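PDB 1VIS: mevalonate kinase from Methanocaldococcus jannaschii, which catalyses the ATP-dependent phosphorylation of (R)-mevalonate to (R)-5-phosphomevalonate, a step on the way to the isoprenoid building blocks of archaeal membrane lipids. Local coordinates for residues A[8-13]-A[158-163]; A[25-30]-A[165-170]; A[31-36]-A[102-107]; A[79-84]-A[143-148]; A[187-192]-A[307-312]. All blocks are in the same frame, centred on the assembly; numbering follows the deposited sequence.

Contact 1 of 5, residues A[8-13]-A[158-163]; sequences PSKVIL and TSTITY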
# COMPACT_ATOMS: atom_id res chain seq x y z
N PRO A 8 0.93 8.94 -1.31
CA PRO A 8 1.60 7.82 -2.00
C PRO A 8 0.91 6.46 -1.79
O PRO A 8 -0.01 6.33 -0.97
CB PRO A 8 3.00 7.82 -1.39
CG PRO A 8 3.19 9.23 -0.90
CD PRO A 8 1.85 9.58 -0.35
N SER A 9 1.37 5.46 -2.54
CA SER A 9 0.85 4.10 -2.42
C SER A 9 1.98 3.26 -1.85
O SER A 9 3.06 3.78 -1.53
CB SER A 9 0.44 3.56 -3.79
OG SER A 9 -0.53 2.54 -3.65
N LYS A 10 1.77 1.95 -1.74
CA LYS A 10 2.79 1.11 -1.15
C LYS A 10 2.83 -0.30 -1.73
O LYS A 10 1.80 -0.84 -2.15
CB LYS A 10 2.57 1.13 0.38
CG LYS A 10 2.91 -0.12 1.14
CD LYS A 10 1.71 -1.02 1.25
CE LYS A 10 2.14 -2.47 1.38
NZ LYS A 10 0.94 -3.33 1.35
N VAL A 11 4.03 -0.89 -1.78
CA VAL A 11 4.21 -2.24 -2.30
C VAL A 11 5.31 -3.00 -1.57
O VAL A 11 6.36 -2.43 -1.24
CB VAL A 11 4.59 -2.24 -3.80
CG1 VAL A 11 4.49 -3.66 -4.37
CG2 VAL A 11 3.68 -1.31 -4.57
N ILE A 12 5.09 -4.29 -1.32
CA ILE A 12 6.10 -5.11 -0.65
C ILE A 12 6.99 -5.70 -1.74
O ILE A 12 6.51 -6.35 -2.66
CB ILE A 12 5.47 -6.24 0.19
CG1 ILE A 12 4.83 -5.63 1.44
CG2 ILE A 12 6.54 -7.26 0.60
CD1 ILE A 12 3.58 -6.33 1.90
N LEU A 13 8.29 -5.45 -1.62
CA LEU A 13 9.27 -5.94 -2.58
C LEU A 13 9.67 -7.37 -2.24
O LEU A 13 9.89 -8.17 -3.15
CB LEU A 13 10.50 -5.03 -2.56
CG LEU A 13 10.29 -3.59 -3.03
CD1 LEU A 13 11.52 -2.75 -2.70
CD2 LEU A 13 10.03 -3.58 -4.53
N THR A 158 0.79 2.16 6.69
CA THR A 158 0.82 3.52 7.21
C THR A 158 2.22 4.10 7.38
O THR A 158 2.46 5.26 7.08
CB THR A 158 0.07 3.61 8.55
OG1 THR A 158 0.44 2.50 9.38
CG2 THR A 158 -1.42 3.61 8.31
N SER A 159 3.14 3.30 7.88
CA SER A 159 4.49 3.80 8.06
C SER A 159 5.13 4.03 6.69
O SER A 159 5.74 5.08 6.45
CB SER A 159 5.32 2.81 8.87
OG SER A 159 4.91 2.80 10.23
N THR A 160 4.97 3.05 5.81
CA THR A 160 5.54 3.13 4.47
C THR A 160 5.07 4.34 3.69
O THR A 160 5.86 5.00 3.03
CB THR A 160 5.18 1.89 3.64
OG1 THR A 160 5.68 0.71 4.30
CG2 THR A 160 5.79 1.99 2.27
N ILE A 161 3.77 4.60 3.76
CA ILE A 161 3.16 5.71 3.05
C ILE A 161 3.44 7.06 3.72
O ILE A 161 3.39 8.10 3.06
CB ILE A 161 1.64 5.47 2.93
CG1 ILE A 161 1.40 4.22 2.06
CG2 ILE A 161 0.94 6.69 2.34
CD1 ILE A 161 -0.05 3.83 1.89
N THR A 162 3.73 7.05 5.02
CA THR A 162 4.02 8.29 5.74
C THR A 162 5.48 8.73 5.63
O THR A 162 5.77 9.90 5.39
CB THR A 162 3.67 8.17 7.23
OG1 THR A 162 2.27 7.94 7.36
CG2 THR A 162 4.04 9.46 7.97
N TYR A 163 6.41 7.79 5.80
CA TYR A 163 7.83 8.10 5.73
C TYR A 163 8.38 8.05 4.32
O TYR A 163 9.49 8.50 4.07
CB TYR A 163 8.62 7.16 6.64
CG TYR A 163 8.32 7.37 8.10
CD1 TYR A 163 7.55 6.45 8.82
CD2 TYR A 163 8.77 8.51 8.74
CE1 TYR A 163 7.23 6.69 10.16
CE2 TYR A 163 8.45 8.76 10.07
CZ TYR A 163 7.68 7.85 10.78
OH TYR A 163 7.35 8.13 12.09
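With chi1 at -64°, I161 sets CG2 opposite its own backbone N and CG1 beside it, CG2 reaching P8 and CG1 reaching K10 on strand 3-14. CG2 of I161 lies 3.5 Å from the backbone O of P8, while the proline ring is met more loosely, with P8 CD 4.1 Å from I161 CG2. The other branch brings I161 CG1 within 3.7 Å of K10 CB. K10 bends sharply at chi2 (-91°); its CG passes 3.7 Å from T160 CG2, the two side chains crossing at about a right angle, before the rest of the lysine leaves 158-163 and runs on to D157, earlier in the same helix. The axes of 8-12 and 158-163 run 130° apart. No hydrogen bond joins the segments; their polar groups find partners beyond them. K10 NZ forms a salt bridge with D157, the inferred proton acceptor, and bonds to G110 O in the predicted ATP-binding loop, while T160 OG1 bonds to T156 O and S27 OG. Cutting I161 back to an alanine would probably open a gap between helix and strand and leave the methylene base of K10 less firmly seated. The touch is thus van der Waals packing, with the polar end of K10 directed to D157 and G110, consistent with packing of T160 and I161 on strand 3-14 helping to hold D157, at the start of the helix, close to K10.

Contact 2 of 5, residues A[25-30]-A[165-170]; sequences AISMAI and GILEIK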
# COMPACT_ATOMS: atom_id res chain seq x y z
N ALA A 25 10.42 -7.47 6.07
CA ALA A 25 9.62 -7.09 4.91
C ALA A 25 10.30 -5.87 4.35
O ALA A 25 10.73 -4.98 5.09
CB ALA A 25 8.19 -6.73 5.31
N ILE A 26 10.42 -5.83 3.03
CA ILE A 26 11.01 -4.69 2.35
C ILE A 26 9.86 -4.02 1.64
O ILE A 26 9.39 -4.52 0.62
CB ILE A 26 12.06 -5.16 1.32
CG1 ILE A 26 13.32 -5.62 2.05
CG2 ILE A 26 12.36 -4.04 0.33
CD1 ILE A 26 14.34 -6.24 1.14
N SER A 27 9.40 -2.90 2.19
CA SER A 27 8.28 -2.16 1.62
C SER A 27 8.68 -0.86 0.91
O SER A 27 9.53 -0.10 1.38
CB SER A 27 7.29 -1.85 2.72
OG SER A 27 8.00 -1.23 3.78
N MET A 28 8.04 -0.58 -0.20
CA MET A 28 8.39 0.62 -0.94
C MET A 28 7.21 1.49 -1.34
O MET A 28 6.20 0.99 -1.83
CB MET A 28 9.18 0.21 -2.17
CG MET A 28 9.63 1.35 -3.03
SD MET A 28 10.38 0.64 -4.46
CE MET A 28 8.98 0.40 -5.52
N ALA A 29 7.37 2.80 -1.14
CA ALA A 29 6.34 3.78 -1.49
C ALA A 29 6.35 3.98 -3.00
O ALA A 29 7.41 4.15 -3.60
CB ALA A 29 6.60 5.10 -0.77
N ILE A 30 5.17 3.96 -3.62
CA ILE A 30 5.07 4.11 -5.06
C ILE A 30 4.15 5.24 -5.54
O ILE A 30 3.29 5.73 -4.80
CB ILE A 30 4.62 2.79 -5.71
CG1 ILE A 30 3.24 2.40 -5.20
CG2 ILE A 30 5.63 1.70 -5.41
CD1 ILE A 30 2.60 1.28 -5.97
N GLY A 165 9.70 6.34 0.60
CA GLY A 165 10.95 5.66 0.36
C GLY A 165 10.86 4.15 0.45
O GLY A 165 9.86 3.56 0.03
N ILE A 166 11.90 3.54 1.00
CA ILE A 166 11.99 2.09 1.17
C ILE A 166 12.20 1.77 2.64
O ILE A 166 13.14 2.28 3.27
CB ILE A 166 13.18 1.52 0.39
CG1 ILE A 166 13.36 2.31 -0.91
CG2 ILE A 166 12.95 0.04 0.08
CD1 ILE A 166 14.70 2.11 -1.55
N LEU A 167 11.33 0.94 3.21
CA LEU A 167 11.46 0.59 4.61
C LEU A 167 11.68 -0.89 4.81
O LEU A 167 11.31 -1.73 3.98
CB LEU A 167 10.22 0.99 5.40
CG LEU A 167 9.61 2.39 5.27
CD1 LEU A 167 8.54 2.49 6.32
CD2 LEU A 167 10.65 3.49 5.47
N GLU A 168 12.31 -1.20 5.93
CA GLU A 168 12.56 -2.58 6.30
C GLU A 168 11.62 -2.76 7.48
O GLU A 168 11.72 -2.02 8.46
CB GLU A 168 14.01 -2.80 6.72
CG GLU A 168 14.27 -4.22 7.25
CD GLU A 168 15.72 -4.47 7.68
OE1 GLU A 168 16.19 -3.83 8.65
OE2 GLU A 168 16.38 -5.32 7.05
N ILE A 169 10.71 -3.70 7.36
CA ILE A 169 9.77 -3.96 8.44
C ILE A 169 10.15 -5.27 9.13
O ILE A 169 10.38 -6.28 8.47
CB ILE A 169 8.32 -4.08 7.92
CG1 ILE A 169 8.01 -2.89 7.00
CG2 ILE A 169 7.34 -4.11 9.08
CD1 ILE A 169 8.08 -1.54 7.68
N LYS A 170 10.20 -5.25 10.46
CA LYS A 170 10.54 -6.43 11.23
C LYS A 170 9.78 -6.37 12.53
O LYS A 170 9.78 -5.34 13.22
CB LYS A 170 12.04 -6.49 11.51
CG LYS A 170 12.56 -7.82 12.02
CD LYS A 170 14.09 -7.81 12.03
CE LYS A 170 14.67 -9.16 12.41
NZ LYS A 170 16.14 -9.22 12.12
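A25 and I169 face each other as a hydrogen-bonded pair: each backbone N gives to the other's O, and A25 CB meets I169 CB at 3.7 Å. S27 and L167 repeat the pattern two residues on, with L167 N 2.8 Å from S27 O. At the end of the pairing A29 N reaches G165 O at 2.9 Å, a nearly straight bond to a loop residue whose positive phi suits its lack of a side chain. Between these, I26 with E168 and M28 with I166 form non-hydrogen-bonded pairs. I26 and I166 lie side by side and point the same way, their CG2 atoms 4.1 Å apart. S27 places OG between its backbone N and carbonyl carbon (chi1 52°), which brings OG to 3.5 Å from L167 CB and 3.6 Å from I169 CG1. The pairing is antiparallel and belongs to the large mixed sheet of the N-terminal GHMP kinase domain, in which strand 24-40 lies between 3-14 and 166-170. The two faces have different company. On the face of A25, S27, L167 and I169, helix 156-163 packs against the sheet: L167 touches S159 and T160, I169 touches T156, and S27 OG is hydrogen-bonded to T160 OG1. On the face of I26, M28, I166 and E168, M312 of the C-terminal tail rests on M28 and I166. Further out, strand 173-176 flanks 166-170, with F174 against both L167 and I169.

Contact 3 of 5, residues A[31-36]-A[102-107]; sequences DLTSTI and SSKIPI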
# COMPACT_ATOMS: atom_id res chain seq x y z
N ASP A 31 4.36 5.63 -6.80
CA ASP A 31 3.62 6.70 -7.47
C ASP A 31 2.12 6.70 -7.39
O ASP A 31 1.52 7.77 -7.32
CB ASP A 31 3.99 6.77 -8.95
CG ASP A 31 5.42 7.11 -9.17
OD1 ASP A 31 5.96 7.85 -8.33
OD2 ASP A 31 5.99 6.66 -10.18
N LEU A 32 1.50 5.52 -7.44
CA LEU A 32 0.04 5.45 -7.37
C LEU A 32 -0.49 6.27 -6.20
O LEU A 32 -0.29 5.92 -5.03
CB LEU A 32 -0.45 4.02 -7.23
CG LEU A 32 -0.62 3.24 -8.54
CD1 LEU A 32 -1.22 1.88 -8.20
CD2 LEU A 32 -1.54 4.01 -9.50
N THR A 33 -1.18 7.35 -6.51
CA THR A 33 -1.68 8.20 -5.45
C THR A 33 -3.18 8.34 -5.32
O THR A 33 -3.95 8.04 -6.23
CB THR A 33 -1.12 9.62 -5.58
OG1 THR A 33 -1.68 10.25 -6.74
CG2 THR A 33 0.39 9.60 -5.68
N SER A 34 -3.57 8.79 -4.14
CA SER A 34 -4.94 9.09 -3.85
C SER A 34 -4.82 10.61 -3.79
O SER A 34 -3.72 11.17 -3.66
CB SER A 34 -5.33 8.52 -2.49
OG SER A 34 -4.40 8.88 -1.48
N THR A 35 -5.94 11.30 -3.94
CA THR A 35 -5.92 12.75 -3.90
C THR A 35 -7.14 13.15 -3.10
O THR A 35 -8.27 12.76 -3.41
CB THR A 35 -5.98 13.37 -5.34
OG1 THR A 35 -7.30 13.24 -5.88
CG2 THR A 35 -4.98 12.66 -6.27
N ILE A 36 -6.89 13.91 -2.04
CA ILE A 36 -7.96 14.37 -1.18
C ILE A 36 -7.90 15.87 -1.11
O ILE A 36 -6.86 16.45 -0.81
CB ILE A 36 -7.84 13.77 0.24
CG1 ILE A 36 -8.08 12.25 0.17
CG2 ILE A 36 -8.84 14.44 1.18
CD1 ILE A 36 -7.92 11.52 1.49
N SER A 102 -10.46 10.86 -4.28
CA SER A 102 -10.20 10.19 -5.54
C SER A 102 -8.86 9.52 -5.44
O SER A 102 -7.86 10.17 -5.16
CB SER A 102 -10.17 11.18 -6.71
OG SER A 102 -11.47 11.66 -7.00
N SER A 103 -8.84 8.22 -5.68
CA SER A 103 -7.61 7.45 -5.62
C SER A 103 -7.49 6.78 -6.97
O SER A 103 -8.48 6.62 -7.67
CB SER A 103 -7.70 6.40 -4.52
OG SER A 103 -6.49 5.69 -4.38
N LYS A 104 -6.27 6.40 -7.32
CA LYS A 104 -6.01 5.72 -8.58
C LYS A 104 -5.64 4.28 -8.24
O LYS A 104 -5.70 3.37 -9.08
CB LYS A 104 -4.86 6.44 -9.29
CG LYS A 104 -5.20 7.91 -9.56
CD LYS A 104 -4.01 8.71 -10.06
CE LYS A 104 -4.45 10.09 -10.53
NZ LYS A 104 -5.39 9.98 -11.68
N ILE A 105 -5.30 4.08 -6.97
CA ILE A 105 -4.88 2.81 -6.42
C ILE A 105 -5.95 1.71 -6.34
O ILE A 105 -6.99 1.87 -5.70
CB ILE A 105 -4.33 3.02 -5.00
CG1 ILE A 105 -3.38 4.22 -5.00
CG2 ILE A 105 -3.65 1.77 -4.52
CD1 ILE A 105 -3.17 4.83 -3.64
N PRO A 106 -5.68 0.56 -6.97
CA PRO A 106 -6.61 -0.56 -6.96
C PRO A 106 -6.84 -0.99 -5.51
O PRO A 106 -5.92 -0.99 -4.69
CB PRO A 106 -5.88 -1.63 -7.76
CG PRO A 106 -5.04 -0.83 -8.70
CD PRO A 106 -4.50 0.25 -7.80
N ILE A 107 -8.06 -1.38 -5.19
CA ILE A 107 -8.39 -1.78 -3.83
C ILE A 107 -8.19 -3.27 -3.56
O ILE A 107 -8.17 -4.10 -4.47
CB ILE A 107 -9.87 -1.41 -3.49
CG1 ILE A 107 -10.14 0.06 -3.84
CG2 ILE A 107 -10.14 -1.66 -2.01
CD1 ILE A 107 -10.36 0.32 -5.32
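L32 reaches from strand 24-40 to three successive residues of 104-106. Its CB starts against I105, 3.7 Å from I105 CG1. Beyond CG the branches part: CD1 of L32 meets P106 CD at 3.7 Å, the two side chains at about a right angle, while CD2 of L32 lies 4.1 Å from K104 CB. I105 answers by laying CD1 alongside the main chain of L32 and T33. Past this apolar end the strands pair antiparallel. K104 N donates to T33 O at 3.0 Å, and farther along T35 and S102 exchange backbone bonds as a hydrogen-bonded pair. T35 OG1, held between its backbone N and carbonyl carbon (chi1 74°), gives a second bond to S102 O, 3.2 Å away, so that one carbonyl is gripped by both the N and the hydroxyl of T35. Where the pairing ends, S103 OG accepts from I105 N at 3.3 Å, an ST turn that bends the chain toward P106 and I107 of the predicted ATP-binding loop. L32 and P106 also share F308 and L111 as neighbours. The chemistry implies a loop root fixed twice, by polar pairing where it leaves the strand and by apolar packing of I105 and P106 on L32 where the nucleotide loop probably begins.

Contact 4 of 5, residues A[79-84]-A[143-148]; sequences LCAIKN and YMVEKE
K83 NZ is gripped by two groups: it makes a salt bridge with E148 OE1 on the facing helix, 3.0 Å away, and donates to N84 OD1 of its own helix at 2.9 Å. The carboxylate oxygen is met on its syn side, with the ammonium 26° out of the carboxylate plane. E148 spans the gap because CG stands opposite the backbone N (chi1 177°) and the chain beyond is extended, while K83 folds its last two torsions to turn NZ back toward N84. The other oxygen of the glutamate draws a weak bond from the amide, N84 ND2 lying 3.4 Å from E148 OE2; the amide and carboxylate side chains slide past one another in opposite directions. N84 thus uses its carbonyl oxygen to hold the lysine and its NH2 to touch the lysine's acid, which probably limits turning of the amide. C80 adds its sulfur alongside, SG being 3.7 Å from CD of E148.

V145 supplies the apolar part. Its CG2 lies 3.7 Å from A81 CA and also touches N84 ND2, while V145 CG1 faces C80 CB at 4.1 Å. The backbones come nearest at A81 and V145, consistent with the small size of the alanine. A third helix, 113-128, packs against both, with T121 on A81 and T118 on V145. The short helical axes are 9.6 Å apart and run at 121°, a steep helix-helix packing with a buried valine contact and a salt bridge between buried K83 and the exposed E148, within the helical layer of the N-terminal GHMP kinase domain.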
# COMPACT_ATOMS: atom_id res chain seq x y z
N LEU A 79 -13.54 8.80 7.06
CA LEU A 79 -14.39 9.23 8.14
C LEU A 79 -13.61 9.12 9.43
O LEU A 79 -13.42 10.10 10.15
CB LEU A 79 -15.64 8.35 8.20
CG LEU A 79 -16.94 9.03 8.61
CD1 LEU A 79 -17.41 9.96 7.49
CD2 LEU A 79 -18.01 7.97 8.89
N CYS A 80 -13.15 7.90 9.70
CA CYS A 80 -12.40 7.59 10.91
C CYS A 80 -11.14 8.41 11.05
O CYS A 80 -10.70 8.71 12.16
CB CYS A 80 -12.03 6.10 10.94
SG CYS A 80 -11.55 5.54 12.59
N ALA A 81 -10.53 8.76 9.93
CA ALA A 81 -9.31 9.56 9.98
C ALA A 81 -9.67 10.96 10.49
O ALA A 81 -8.92 11.56 11.25
CB ALA A 81 -8.71 9.65 8.61
N ILE A 82 -10.83 11.45 10.08
CA ILE A 82 -11.28 12.77 10.49
C ILE A 82 -11.56 12.80 11.99
O ILE A 82 -11.12 13.71 12.69
CB ILE A 82 -12.58 13.17 9.73
CG1 ILE A 82 -12.28 13.29 8.24
CG2 ILE A 82 -13.17 14.46 10.31
CD1 ILE A 82 -13.58 13.34 7.38
N LYS A 83 -12.30 11.82 12.48
CA LYS A 83 -12.63 11.76 13.89
C LYS A 83 -11.40 11.72 14.80
O LYS A 83 -11.37 12.39 15.83
CB LYS A 83 -13.50 10.55 14.19
CG LYS A 83 -13.68 10.32 15.70
CD LYS A 83 -14.77 9.28 15.98
CE LYS A 83 -14.39 7.94 15.42
NZ LYS A 83 -13.07 7.50 15.92
N ASN A 84 -10.40 10.95 14.41
CA ASN A 84 -9.21 10.79 15.23
C ASN A 84 -8.27 11.99 15.22
O ASN A 84 -7.66 12.33 16.23
CB ASN A 84 -8.44 9.55 14.78
CG ASN A 84 -9.17 8.27 15.12
OD1 ASN A 84 -10.36 8.28 15.46
ND2 ASN A 84 -8.46 7.14 15.01
N TYR A 143 -2.12 4.16 11.75
CA TYR A 143 -2.11 2.84 12.34
C TYR A 143 -3.32 2.63 13.25
O TYR A 143 -3.91 1.54 13.24
CB TYR A 143 -0.81 2.66 13.11
CG TYR A 143 -0.73 1.36 13.88
CD1 TYR A 143 -1.22 1.27 15.18
CD2 TYR A 143 -0.14 0.23 13.32
CE1 TYR A 143 -1.12 0.09 15.91
CE2 TYR A 143 -0.03 -0.96 14.03
CZ TYR A 143 -0.52 -1.02 15.34
OH TYR A 143 -0.34 -2.16 16.09
N MET A 144 -3.69 3.65 14.01
CA MET A 144 -4.82 3.54 14.91
C MET A 144 -6.15 3.51 14.21
O MET A 144 -7.11 2.92 14.72
CB MET A 144 -4.80 4.67 15.93
CG MET A 144 -3.65 4.53 16.94
SD MET A 144 -3.69 2.94 17.85
CE MET A 144 -4.82 3.42 19.26
N VAL A 145 -6.21 4.15 13.04
CA VAL A 145 -7.43 4.16 12.24
C VAL A 145 -7.68 2.72 11.73
O VAL A 145 -8.80 2.26 11.70
CB VAL A 145 -7.30 5.13 11.00
CG1 VAL A 145 -8.30 4.72 9.89
CG2 VAL A 145 -7.58 6.57 11.42
N GLU A 146 -6.61 2.04 11.35
CA GLU A 146 -6.67 0.70 10.84
C GLU A 146 -7.11 -0.23 11.96
O GLU A 146 -8.07 -0.98 11.82
CB GLU A 146 -5.30 0.30 10.29
CG GLU A 146 -5.18 -1.15 9.82
CD GLU A 146 -6.00 -1.45 8.57
OE1 GLU A 146 -6.16 -0.55 7.72
OE2 GLU A 146 -6.48 -2.59 8.42
N LYS A 147 -6.40 -0.14 13.08
CA LYS A 147 -6.67 -0.95 14.27
C LYS A 147 -8.13 -0.75 14.67
O LYS A 147 -8.86 -1.72 14.94
CB LYS A 147 -5.75 -0.50 15.40
CG LYS A 147 -5.82 -1.29 16.70
CD LYS A 147 -5.07 -0.55 17.80
CE LYS A 147 -5.00 -1.34 19.10
NZ LYS A 147 -4.03 -2.47 19.01
N GLU A 148 -8.56 0.51 14.71
CA GLU A 148 -9.93 0.80 15.11
C GLU A 148 -10.97 0.15 14.19
O GLU A 148 -12.01 -0.34 14.65
CB GLU A 148 -10.16 2.32 15.12
CG GLU A 148 -11.60 2.71 15.45
CD GLU A 148 -11.73 4.13 15.97
OE1 GLU A 148 -12.88 4.55 16.27
OE2 GLU A 148 -10.70 4.83 16.08

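Contact 5 of 5, residues A[187-192]-A[307-312]; sequences NCKFLI and IFNCRM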
# COMPACT_ATOMS: atom_id res chain seq x y z
N ASN A 187 16.42 4.40 -9.66
CA ASN A 187 16.72 4.09 -11.07
C ASN A 187 15.90 2.98 -11.71
O ASN A 187 16.17 2.61 -12.85
CB ASN A 187 18.20 3.71 -11.22
CG ASN A 187 19.12 4.88 -11.02
OD1 ASN A 187 19.21 5.75 -11.88
ND2 ASN A 187 19.81 4.91 -9.88
N CYS A 188 14.91 2.46 -11.00
CA CYS A 188 14.10 1.37 -11.55
C CYS A 188 12.66 1.74 -11.85
O CYS A 188 12.01 2.43 -11.06
CB CYS A 188 14.08 0.19 -10.57
SG CYS A 188 15.70 -0.43 -10.14
N LYS A 189 12.16 1.29 -13.00
CA LYS A 189 10.77 1.55 -13.35
C LYS A 189 10.05 0.21 -13.16
O LYS A 189 10.48 -0.82 -13.67
CB LYS A 189 10.61 2.01 -14.81
CG LYS A 189 9.16 2.40 -15.17
CD LYS A 189 8.99 2.74 -16.64
CE LYS A 189 9.84 3.94 -17.03
NZ LYS A 189 9.76 4.27 -18.48
N PHE A 190 8.96 0.23 -12.39
CA PHE A 190 8.22 -0.99 -12.13
C PHE A 190 6.85 -0.92 -12.76
O PHE A 190 6.44 0.12 -13.28
CB PHE A 190 8.06 -1.20 -10.62
CG PHE A 190 9.36 -1.38 -9.88
CD1 PHE A 190 9.88 -2.66 -9.68
CD2 PHE A 190 10.05 -0.28 -9.37
CE1 PHE A 190 11.06 -2.84 -8.97
CE2 PHE A 190 11.24 -0.45 -8.66
CZ PHE A 190 11.74 -1.73 -8.46
N LEU A 191 6.15 -2.05 -12.72
CA LEU A 191 4.80 -2.14 -13.25
C LEU A 191 3.97 -2.98 -12.30
O LEU A 191 4.35 -4.09 -11.91
CB LEU A 191 4.78 -2.78 -14.64
CG LEU A 191 5.22 -1.98 -15.87
CD1 LEU A 191 5.14 -2.89 -17.07
CD2 LEU A 191 4.33 -0.76 -16.08
N ILE A 192 2.82 -2.42 -11.91
CA ILE A 192 1.91 -3.13 -11.05
C ILE A 192 0.88 -3.65 -12.01
O ILE A 192 0.29 -2.88 -12.76
CB ILE A 192 1.20 -2.19 -10.06
CG1 ILE A 192 2.22 -1.24 -9.42
CG2 ILE A 192 0.50 -3.01 -8.98
CD1 ILE A 192 3.33 -1.93 -8.68
N ILE A 307 -2.73 -2.51 -15.80
CA ILE A 307 -1.31 -2.20 -15.61
C ILE A 307 -1.13 -0.76 -15.16
O ILE A 307 -1.93 0.10 -15.52
CB ILE A 307 -0.54 -2.37 -16.93
CG1 ILE A 307 -0.98 -3.66 -17.63
CG2 ILE A 307 0.97 -2.36 -16.66
CD1 ILE A 307 -0.44 -3.84 -19.03
N PHE A 308 -0.08 -0.49 -14.39
CA PHE A 308 0.20 0.86 -13.91
C PHE A 308 1.69 1.20 -13.87
O PHE A 308 2.47 0.49 -13.23
CB PHE A 308 -0.37 1.07 -12.51
CG PHE A 308 -1.81 0.68 -12.36
CD1 PHE A 308 -2.18 -0.66 -12.23
CD2 PHE A 308 -2.81 1.64 -12.34
CE1 PHE A 308 -3.52 -1.02 -12.06
CE2 PHE A 308 -4.15 1.29 -12.17
CZ PHE A 308 -4.51 -0.04 -12.04
N ASN A 309 2.10 2.27 -14.54
CA ASN A 309 3.50 2.69 -14.51
C ASN A 309 3.75 3.32 -13.16
O ASN A 309 3.02 4.21 -12.74
CB ASN A 309 3.81 3.72 -15.60
CG ASN A 309 4.07 3.09 -16.96
OD1 ASN A 309 3.14 2.69 -17.66
ND2 ASN A 309 5.35 2.99 -17.32
N CYS A 310 4.79 2.85 -12.47
CA CYS A 310 5.10 3.40 -11.16
C CYS A 310 6.56 3.29 -10.74
O CYS A 310 7.24 2.30 -11.00
CB CYS A 310 4.22 2.72 -10.10
SG CYS A 310 4.41 0.94 -10.03
N ARG A 311 7.04 4.35 -10.10
CA ARG A 311 8.41 4.44 -9.62
C ARG A 311 8.34 4.64 -8.11
O ARG A 311 7.29 4.97 -7.56
CB ARG A 311 9.12 5.64 -10.25
CG ARG A 311 9.48 5.48 -11.72
CD ARG A 311 10.13 6.74 -12.26
NE ARG A 311 10.86 6.51 -13.50
CZ ARG A 311 12.04 5.89 -13.58
NH1 ARG A 311 12.64 5.44 -12.48
NH2 ARG A 311 12.62 5.73 -14.76
N MET A 312 9.47 4.43 -7.43
CA MET A 312 9.48 4.64 -6.00
C MET A 312 9.10 6.09 -5.70
O MET A 312 9.15 6.95 -6.57
CB MET A 312 10.86 4.33 -5.42
CG MET A 312 11.01 4.73 -3.97
SD MET A 312 12.61 4.27 -3.34
CE MET A 312 13.71 4.96 -4.62
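Backbone hydrogen bonds tie F190 to C310 and I192 to F308 in an antiparallel pairing. F190 N gives to C310 O at 3.0 Å, whereas the return bond is longer, C310 N to F190 O at 3.3 Å, and arrives 40° above the carbonyl plane. I192 and F308 likewise exchange two bonds, and L191 with N309 forms the non-hydrogen-bonded pair between them. Apolar contacts lie on both faces. L191 CD2 packs 3.8 Å from I307 CG2 and also touches the amide of N309, while on the opposite face the sulfur of C310 nestles against CG1 and CD1 of I192. The F308 ring turns its edge to the strand, with I192 O in the ring plane and 3.4 Å from F308 CD1. Charged side chains meet beyond the paired residues, at K189 and R311. K189 lays its CB 4.2 Å above one face of the R311 guanidinium, offset toward the rim, and its NZ turns to a salt bridge with E293. The extended chain of R311 brings NH1 alongside C188 O without a proper bond. A serine at R311 would probably bare the flank of K189 and the main chain at C188. Strand 306-310 is one of the two outermost of the four-stranded sheet within this chain, and 190-196 next to it also pairs with 282-287; F190 leans on L185 of helix 179-186, and F308 meets L32 of strand 24-40, joining the C-terminal sheet to the N-terminal one.

In the fold
Contacts 1 and 2 are buried, contact 1 lying nearest the middle of the molecule, whereas contacts 3, 4 and 5 are only partly buried. Strand 24-40 serves contacts 2 and 3, holding a different strand at each, and its neighbour 3-14 carries contact 1. Contacts 2, 3 and 5 are antiparallel pairings with backbone bonds; contact 1 is a strand-helix contact without any across it, and contact 4 a helix pair that adds a salt bridge, the only one across any of the five. Contact 5, about 29 Å from contact 4 between centres, belongs to the second sheet, yet R311 N bonds to D31 OD2 and F308 packs on P106, linking it to contact 3.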